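PDB 3EDP: Lin2111 protein, which is of uncharacterised function but, as a GntR-family member with a UTRA domain, probably binds DNA and regulates transcription. Local coordinates for residues Leu83-Val88 with Lys99-Phe104; Val125-Phe130 with Arg142-Leu147. All blocks are in the same frame, centred on the assembly; numbering follows the deposited sequence.

Overall arrangement
Both contacts lie on the antiparallel sheet of the UTRA region, on three strands that follow one another across it. Interaction 1 lays the end of helix 79-86 against strand 99-108, one of the two outermost within this chain; interaction 2 pairs the next two strands, 124-134 and 137-146, near the centre of the chain. Their centres are about 13 Å apart, and they touch through backbone hydrogen bonds of Lys129 with Lys102 and Asp103 and through Phe104 CD1 on Ile128 CG1, 3.4 Å apart. Both are largely buried, but the chemistry differs: 83-88 and 99-104 share apolar side chains and two bridging waters, whereas 125-130 and 142-147 are held by direct backbone bonds.

Interaction 1. Residues Leu83-Val88 with Lys99-Phe104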
loop_
_atom_site.group_PDB
_atom_site.type_symbol
_atom_site.label_atom_id
_atom_site.label_comp_id
_atom_site.label_asym_id
_atom_site.label_seq_id
_atom_site.Cartn_x
_atom_site.Cartn_y
_atom_site.Cartn_z
ATOM N N LEU A 83 1.220 -2.012 -25.237
ATOM C CA LEU A 83 -0.067 -1.325 -25.309
ATOM C C LEU A 83 -1.058 -1.915 -24.303
ATOM O O LEU A 83 -1.779 -1.185 -23.633
ATOM C CB LEU A 83 -0.641 -1.423 -26.727
ATOM C CG LEU A 83 -1.977 -0.718 -26.964
ATOM C CD1 LEU A 83 -1.926 0.727 -26.477
ATOM C CD2 LEU A 83 -2.362 -0.781 -28.436
ATOM N N GLU A 84 -1.088 -3.242 -24.207
ATOM C CA GLU A 84 -1.969 -3.935 -23.268
ATOM C C GLU A 84 -1.612 -3.662 -21.803
ATOM O O GLU A 84 -2.495 -3.524 -20.953
ATOM C CB GLU A 84 -1.920 -5.444 -23.521
ATOM C CG GLU A 84 -2.840 -5.932 -24.623
ATOM C CD GLU A 84 -4.147 -6.473 -24.083
ATOM O OE1 GLU A 84 -4.573 -6.023 -22.996
ATOM O OE2 GLU A 84 -4.741 -7.354 -24.739
HETATM N N MSE A 85 -0.318 -3.597 -21.509
HETATM C CA MSE A 85 0.133 -3.497 -20.122
HETATM C C MSE A 85 0.101 -2.077 -19.563
HETATM O O MSE A 85 -0.081 -1.875 -18.361
HETATM C CB MSE A 85 1.544 -4.071 -19.986
HETATM C CG MSE A 85 1.620 -5.565 -20.245
HETATM SE SE MSE A 85 3.436 -6.164 -20.663
HETATM C CE MSE A 85 4.119 -6.448 -18.865
ATOM N N THR A 86 0.290 -1.093 -20.433
ATOM C CA THR A 86 0.483 0.275 -19.980
ATOM C C THR A 86 -0.467 1.242 -20.669
ATOM O O THR A 86 -0.605 2.381 -20.247
ATOM C CB THR A 86 1.926 0.729 -20.252
ATOM O OG1 THR A 86 2.119 0.893 -21.666
ATOM C CG2 THR A 86 2.904 -0.306 -19.737
ATOM N N GLY A 87 -1.106 0.789 -21.745
ATOM C CA GLY A 87 -2.023 1.628 -22.499
ATOM C C GLY A 87 -1.312 2.572 -23.460
ATOM O O GLY A 87 -1.925 3.476 -24.029
ATOM N N VAL A 88 -0.013 2.362 -23.640
ATOM C CA VAL A 88 0.809 3.267 -24.444
ATOM C C VAL A 88 1.220 2.682 -25.799
ATOM O O VAL A 88 1.667 1.537 -25.883
ATOM C CB VAL A 88 2.061 3.712 -23.668
ATOM C CG1 VAL A 88 3.187 4.090 -24.624
ATOM C CG2 VAL A 88 1.714 4.859 -22.746
ATOM N N LYS A 99 3.905 5.042 -17.683
ATOM C CA LYS A 99 4.802 3.983 -17.240
ATOM C C LYS A 99 5.486 3.305 -18.419
ATOM O O LYS A 99 4.839 2.935 -19.397
ATOM C CB LYS A 99 4.053 2.975 -16.369
ATOM C CG LYS A 99 3.387 3.624 -15.161
ATOM C CD LYS A 99 2.830 2.606 -14.192
ATOM C CE LYS A 99 2.254 3.299 -12.968
ATOM N NZ LYS A 99 1.582 2.352 -12.038
ATOM N N ASP A 100 6.802 3.153 -18.313
ATOM C CA ASP A 100 7.624 2.619 -19.392
ATOM C C ASP A 100 8.314 1.331 -18.949
ATOM O O ASP A 100 9.222 1.363 -18.113
ATOM C CB ASP A 100 8.667 3.660 -19.807
ATOM C CG ASP A 100 9.551 3.187 -20.953
ATOM O OD1 ASP A 100 9.090 2.362 -21.774
ATOM O OD2 ASP A 100 10.711 3.652 -21.035
ATOM N N ILE A 101 7.881 0.201 -19.505
ATOM C CA ILE A 101 8.437 -1.096 -19.120
ATOM C C ILE A 101 9.848 -1.302 -19.667
ATOM O O ILE A 101 10.100 -1.130 -20.856
ATOM C CB ILE A 101 7.529 -2.263 -19.562
ATOM C CG1 ILE A 101 6.111 -2.063 -19.036
ATOM C CG2 ILE A 101 8.081 -3.591 -19.070
ATOM C CD1 ILE A 101 5.218 -3.255 -19.274
ATOM N N LYS A 102 10.771 -1.663 -18.784
ATOM C CA LYS A 102 12.157 -1.871 -19.169
ATOM C C LYS A 102 12.468 -3.355 -19.309
ATOM O O LYS A 102 13.285 -3.751 -20.129
ATOM C CB LYS A 102 13.096 -1.269 -18.116
ATOM C CG LYS A 102 12.790 0.166 -17.727
ATOM C CD LYS A 102 13.467 1.168 -18.643
ATOM C CE LYS A 102 12.593 1.527 -19.825
ATOM N NZ LYS A 102 13.139 2.703 -20.557
ATOM N N ASP A 103 11.823 -4.164 -18.483
ATOM C CA ASP A 103 12.147 -5.573 -18.359
ATOM C C ASP A 103 10.922 -6.345 -17.899
ATOM O O ASP A 103 10.182 -5.889 -17.015
ATOM C CB ASP A 103 13.256 -5.770 -17.323
ATOM C CG ASP A 103 14.623 -5.855 -17.943
ATOM O OD1 ASP A 103 14.754 -6.524 -18.991
ATOM O OD2 ASP A 103 15.569 -5.263 -17.376
ATOM N N PHE A 104 10.722 -7.518 -18.491
ATOM C CA PHE A 104 9.684 -8.438 -18.055
ATOM C C PHE A 104 10.148 -9.849 -18.396
ATOM O O PHE A 104 10.218 -10.220 -19.565
ATOM C CB PHE A 104 8.351 -8.098 -18.738
ATOM C CG PHE A 104 7.203 -8.994 -18.344
ATOM C CD1 PHE A 104 7.171 -9.614 -17.105
ATOM C CD2 PHE A 104 6.133 -9.188 -19.210
ATOM C CE1 PHE A 104 6.100 -10.430 -16.739
ATOM C CE2 PHE A 104 5.067 -10.007 -18.856
ATOM C CZ PHE A 104 5.048 -10.624 -17.616
HETATM O O HOH W 1 1.157 3.759 -18.557
HETATM O O HOH W 2 4.942 1.730 -21.708
#
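Selenomethionine Met85 reaches from the last turn of helix 79-86 across Ile101 toward the ring of Phe104. Its side chain crosses that of Ile101 at about a right angle: CB, SE and CE all have Ile101 CD1 as a neighbour. The closest approach, Met85 CE to Ile101 CD1 at 3.4 Å, is tight for two carbons. The bend at chi3 (86°) carries CE to the ring of Phe104, where it comes within 3.4 Å of CD2, also near CG and CE2. The methyl approaches the ring obliquely, and SE stands 5.3 Å from the ring centroid, 54° off its normal, a slanted Met-aromatic contact.

Thr86 continues the apolar seam beside Met85. Its methyl CG2 lies 3.7 Å from Ile101 CG1 and almost as near CD1, so the isoleucine touches both helix residues. This is packing of a helix end on strand 99-108, an edge strand of the UTRA-region sheet within this chain, with no direct hydrogen bond from one segment to the other. Just beyond, the helix gives way at Gly87, whose phi is positive, and Thr86 OG1 accepts from Val88 N in an ST turn while also bonding Ile82 O one turn back.

Water joins the polar edges instead. One molecule donates to both Thr86 OG1 and Lys99 O, lying 2.6 Å from the latter; another donates to Thr86 O and accepts from Lys99 N. The lysine side chain leads away, its NZ bonded to Ile160 O and Ile161 O, and Ile160 also shares a backbone hydrogen bond with Met85. Phe158 meets the Phe104 ring with the planes inclined at about 55°, while Leu77 packs on Ile101.

Interaction 2. Residues Val125-Phe130 with Arg142-Leu147; sequences VYSIKF and RLILPL
Tyr126 pairs with Leu145 across a beta hairpin whose arms, strands 124-134 and 137-146, run antiparallel in the sheet of the UTRA domain region. In this hydrogen-bonded pair Tyr126 N gives a 2.7 Å bond to Leu145 O, and Leu145 N returns one to Tyr126 O. The tyrosine ring, whose CG lies anti to its own carbonyl carbon (chi1 -68°), has Leu147 CD2 over one face, 3.4 Å from the ring centroid and displaced toward the rim, in CH-pi geometry. CD1 of Leu147 is modelled too close to the ring, however, and the detail of this contact is doubtful.

Leu143 and Val125 come next in buried area. Leu143 sits on the same face of the sheet as Tyr126. Its backbone exchanges two nearly straight bonds with Ile128, each 2.9 Å between N and O and lying in the plane of the accepting carbonyl. Leu143 CD1 reaches Phe130 CE2 at 3.6 Å, where the two side chains cross obliquely.

Val125 points to the other face. Its CG2 meets Ile144 CG2 at 3.8 Å and its CG1 packs on Pro146. Farther along that face, Lys129 and Arg142 lie side by side, with Lys129 NZ at the guanidinium edge, 3.0 Å from Arg142 NE. These two donors do not bond each other; Glu189 OE1 takes salt bridges from Lys129 NZ and Arg142 NH2, which would offset their repulsion.

Strand 99-108 flanks 125-130 and strand 215-225 flanks 142-146, while helix 110-117 presents Tyr113 and Phe117 to Ile144, and Phe117 also to Pro146.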
loop_
_atom_site.group_PDB
_atom_site.type_symbol
_atom_site.label_atom_id
_atom_site.label_comp_id
_atom_site.label_asym_id
_atom_site.label_seq_id
_atom_site.Cartn_x
_atom_site.Cartn_y
_atom_site.Cartn_z
ATOM N N VAL A 125 9.732 -16.985 -10.651
ATOM C CA VAL A 125 9.015 -15.749 -10.387
ATOM C C VAL A 125 9.076 -14.861 -11.622
ATOM O O VAL A 125 10.022 -14.938 -12.402
ATOM C CB VAL A 125 9.616 -14.963 -9.180
ATOM C CG1 VAL A 125 9.619 -15.823 -7.922
ATOM C CG2 VAL A 125 11.028 -14.467 -9.494
ATOM N N TYR A 126 8.054 -14.031 -11.804
ATOM C CA TYR A 126 8.105 -12.978 -12.800
ATOM C C TYR A 126 8.854 -11.799 -12.217
ATOM O O TYR A 126 8.694 -11.461 -11.040
ATOM C CB TYR A 126 6.706 -12.507 -13.177
ATOM C CG TYR A 126 5.885 -13.512 -13.933
ATOM C CD1 TYR A 126 6.146 -13.776 -15.275
ATOM C CD2 TYR A 126 4.836 -14.185 -13.315
ATOM C CE1 TYR A 126 5.394 -14.691 -15.980
ATOM C CE2 TYR A 126 4.071 -15.098 -14.011
ATOM C CZ TYR A 126 4.361 -15.349 -15.345
ATOM O OH TYR A 126 3.610 -16.255 -16.047
ATOM N N SER A 127 9.663 -11.164 -13.048
ATOM C CA SER A 127 10.366 -9.961 -12.654
ATOM C C SER A 127 9.979 -8.873 -13.632
ATOM O O SER A 127 10.166 -9.018 -14.840
ATOM C CB SER A 127 11.875 -10.185 -12.683
ATOM O OG SER A 127 12.556 -9.012 -12.289
ATOM N N ILE A 128 9.407 -7.798 -13.108
ATOM C CA ILE A 128 8.987 -6.684 -13.939
ATOM C C ILE A 128 9.716 -5.434 -13.486
ATOM O O ILE A 128 9.810 -5.156 -12.291
ATOM C CB ILE A 128 7.466 -6.454 -13.842
ATOM C CG1 ILE A 128 6.714 -7.680 -14.362
ATOM C CG2 ILE A 128 7.062 -5.217 -14.626
ATOM C CD1 ILE A 128 5.237 -7.683 -14.035
ATOM N N LYS A 129 10.255 -4.693 -14.440
ATOM C CA LYS A 129 10.888 -3.430 -14.127
ATOM C C LYS A 129 10.248 -2.334 -14.962
ATOM O O LYS A 129 10.122 -2.471 -16.183
ATOM C CB LYS A 129 12.386 -3.504 -14.414
ATOM C CG LYS A 129 13.176 -2.315 -13.881
ATOM C CD LYS A 129 14.641 -2.403 -14.280
ATOM C CE LYS A 129 15.172 -3.829 -14.160
ATOM N NZ LYS A 129 14.956 -4.425 -12.805
ATOM N N PHE A 130 9.826 -1.256 -14.309
ATOM C CA PHE A 130 9.329 -0.091 -15.036
ATOM C C PHE A 130 9.764 1.254 -14.454
ATOM O O PHE A 130 10.168 1.354 -13.297
ATOM C CB PHE A 130 7.807 -0.137 -15.228
ATOM C CG PHE A 130 7.015 -0.021 -13.954
ATOM C CD1 PHE A 130 6.700 1.221 -13.426
ATOM C CD2 PHE A 130 6.551 -1.155 -13.306
ATOM C CE1 PHE A 130 5.961 1.329 -12.262
ATOM C CE2 PHE A 130 5.804 -1.054 -12.147
ATOM C CZ PHE A 130 5.513 0.191 -11.622
ATOM N N ARG A 142 10.455 -2.104 -9.271
ATOM C CA ARG A 142 10.677 -3.507 -9.566
ATOM C C ARG A 142 9.652 -4.346 -8.808
ATOM O O ARG A 142 9.460 -4.173 -7.600
ATOM C CB ARG A 142 12.113 -3.921 -9.236
ATOM C CG ARG A 142 12.282 -5.407 -8.956
ATOM C CD ARG A 142 13.499 -5.997 -9.670
ATOM N NE ARG A 142 14.582 -5.032 -9.859
ATOM C CZ ARG A 142 15.292 -4.486 -8.873
ATOM N NH1 ARG A 142 15.026 -4.786 -7.604
ATOM N NH2 ARG A 142 16.259 -3.620 -9.155
ATOM N N LEU A 143 8.983 -5.228 -9.542
ATOM C CA LEU A 143 7.962 -6.122 -9.005
ATOM C C LEU A 143 8.384 -7.577 -9.173
ATOM O O LEU A 143 8.908 -7.974 -10.225
ATOM C CB LEU A 143 6.658 -5.945 -9.772
ATOM C CG LEU A 143 5.604 -4.930 -9.359
ATOM C CD1 LEU A 143 6.111 -3.512 -9.558
ATOM C CD2 LEU A 143 4.340 -5.185 -10.169
ATOM N N ILE A 144 8.134 -8.368 -8.142
ATOM C CA ILE A 144 8.399 -9.794 -8.175
ATOM C C ILE A 144 7.106 -10.544 -7.845
ATOM O O ILE A 144 6.522 -10.342 -6.782
ATOM C CB ILE A 144 9.495 -10.181 -7.168
ATOM C CG1 ILE A 144 10.755 -9.337 -7.393
ATOM C CG2 ILE A 144 9.811 -11.673 -7.270
ATOM C CD1 ILE A 144 11.505 -9.651 -8.680
ATOM N N LEU A 145 6.658 -11.391 -8.767
ATOM C CA LEU A 145 5.432 -12.177 -8.605
ATOM C C LEU A 145 5.724 -13.646 -8.894
ATOM O O LEU A 145 6.049 -13.994 -10.017
ATOM C CB LEU A 145 4.367 -11.712 -9.599
ATOM C CG LEU A 145 3.933 -10.244 -9.636
ATOM C CD1 LEU A 145 2.933 -10.013 -10.771
ATOM C CD2 LEU A 145 3.325 -9.846 -8.324
ATOM N N PRO A 146 5.606 -14.517 -7.882
ATOM C CA PRO A 146 5.852 -15.946 -8.122
ATOM C C PRO A 146 4.862 -16.538 -9.124
ATOM O O PRO A 146 3.656 -16.287 -9.048
ATOM C CB PRO A 146 5.653 -16.577 -6.738
ATOM C CG PRO A 146 5.844 -15.442 -5.771
ATOM C CD PRO A 146 5.295 -14.239 -6.472
ATOM N N LEU A 147 5.394 -17.312 -10.064
ATOM C CA LEU A 147 4.609 -17.965 -11.099
ATOM C C LEU A 147 3.459 -18.771 -10.530
ATOM O O LEU A 147 2.337 -18.679 -11.017
ATOM C CB LEU A 147 5.502 -18.889 -11.926
ATOM C CG LEU A 147 6.059 -18.309 -13.218
ATOM C CD1 LEU A 147 4.953 -18.215 -14.250
ATOM C CD2 LEU A 147 6.707 -16.952 -12.964
#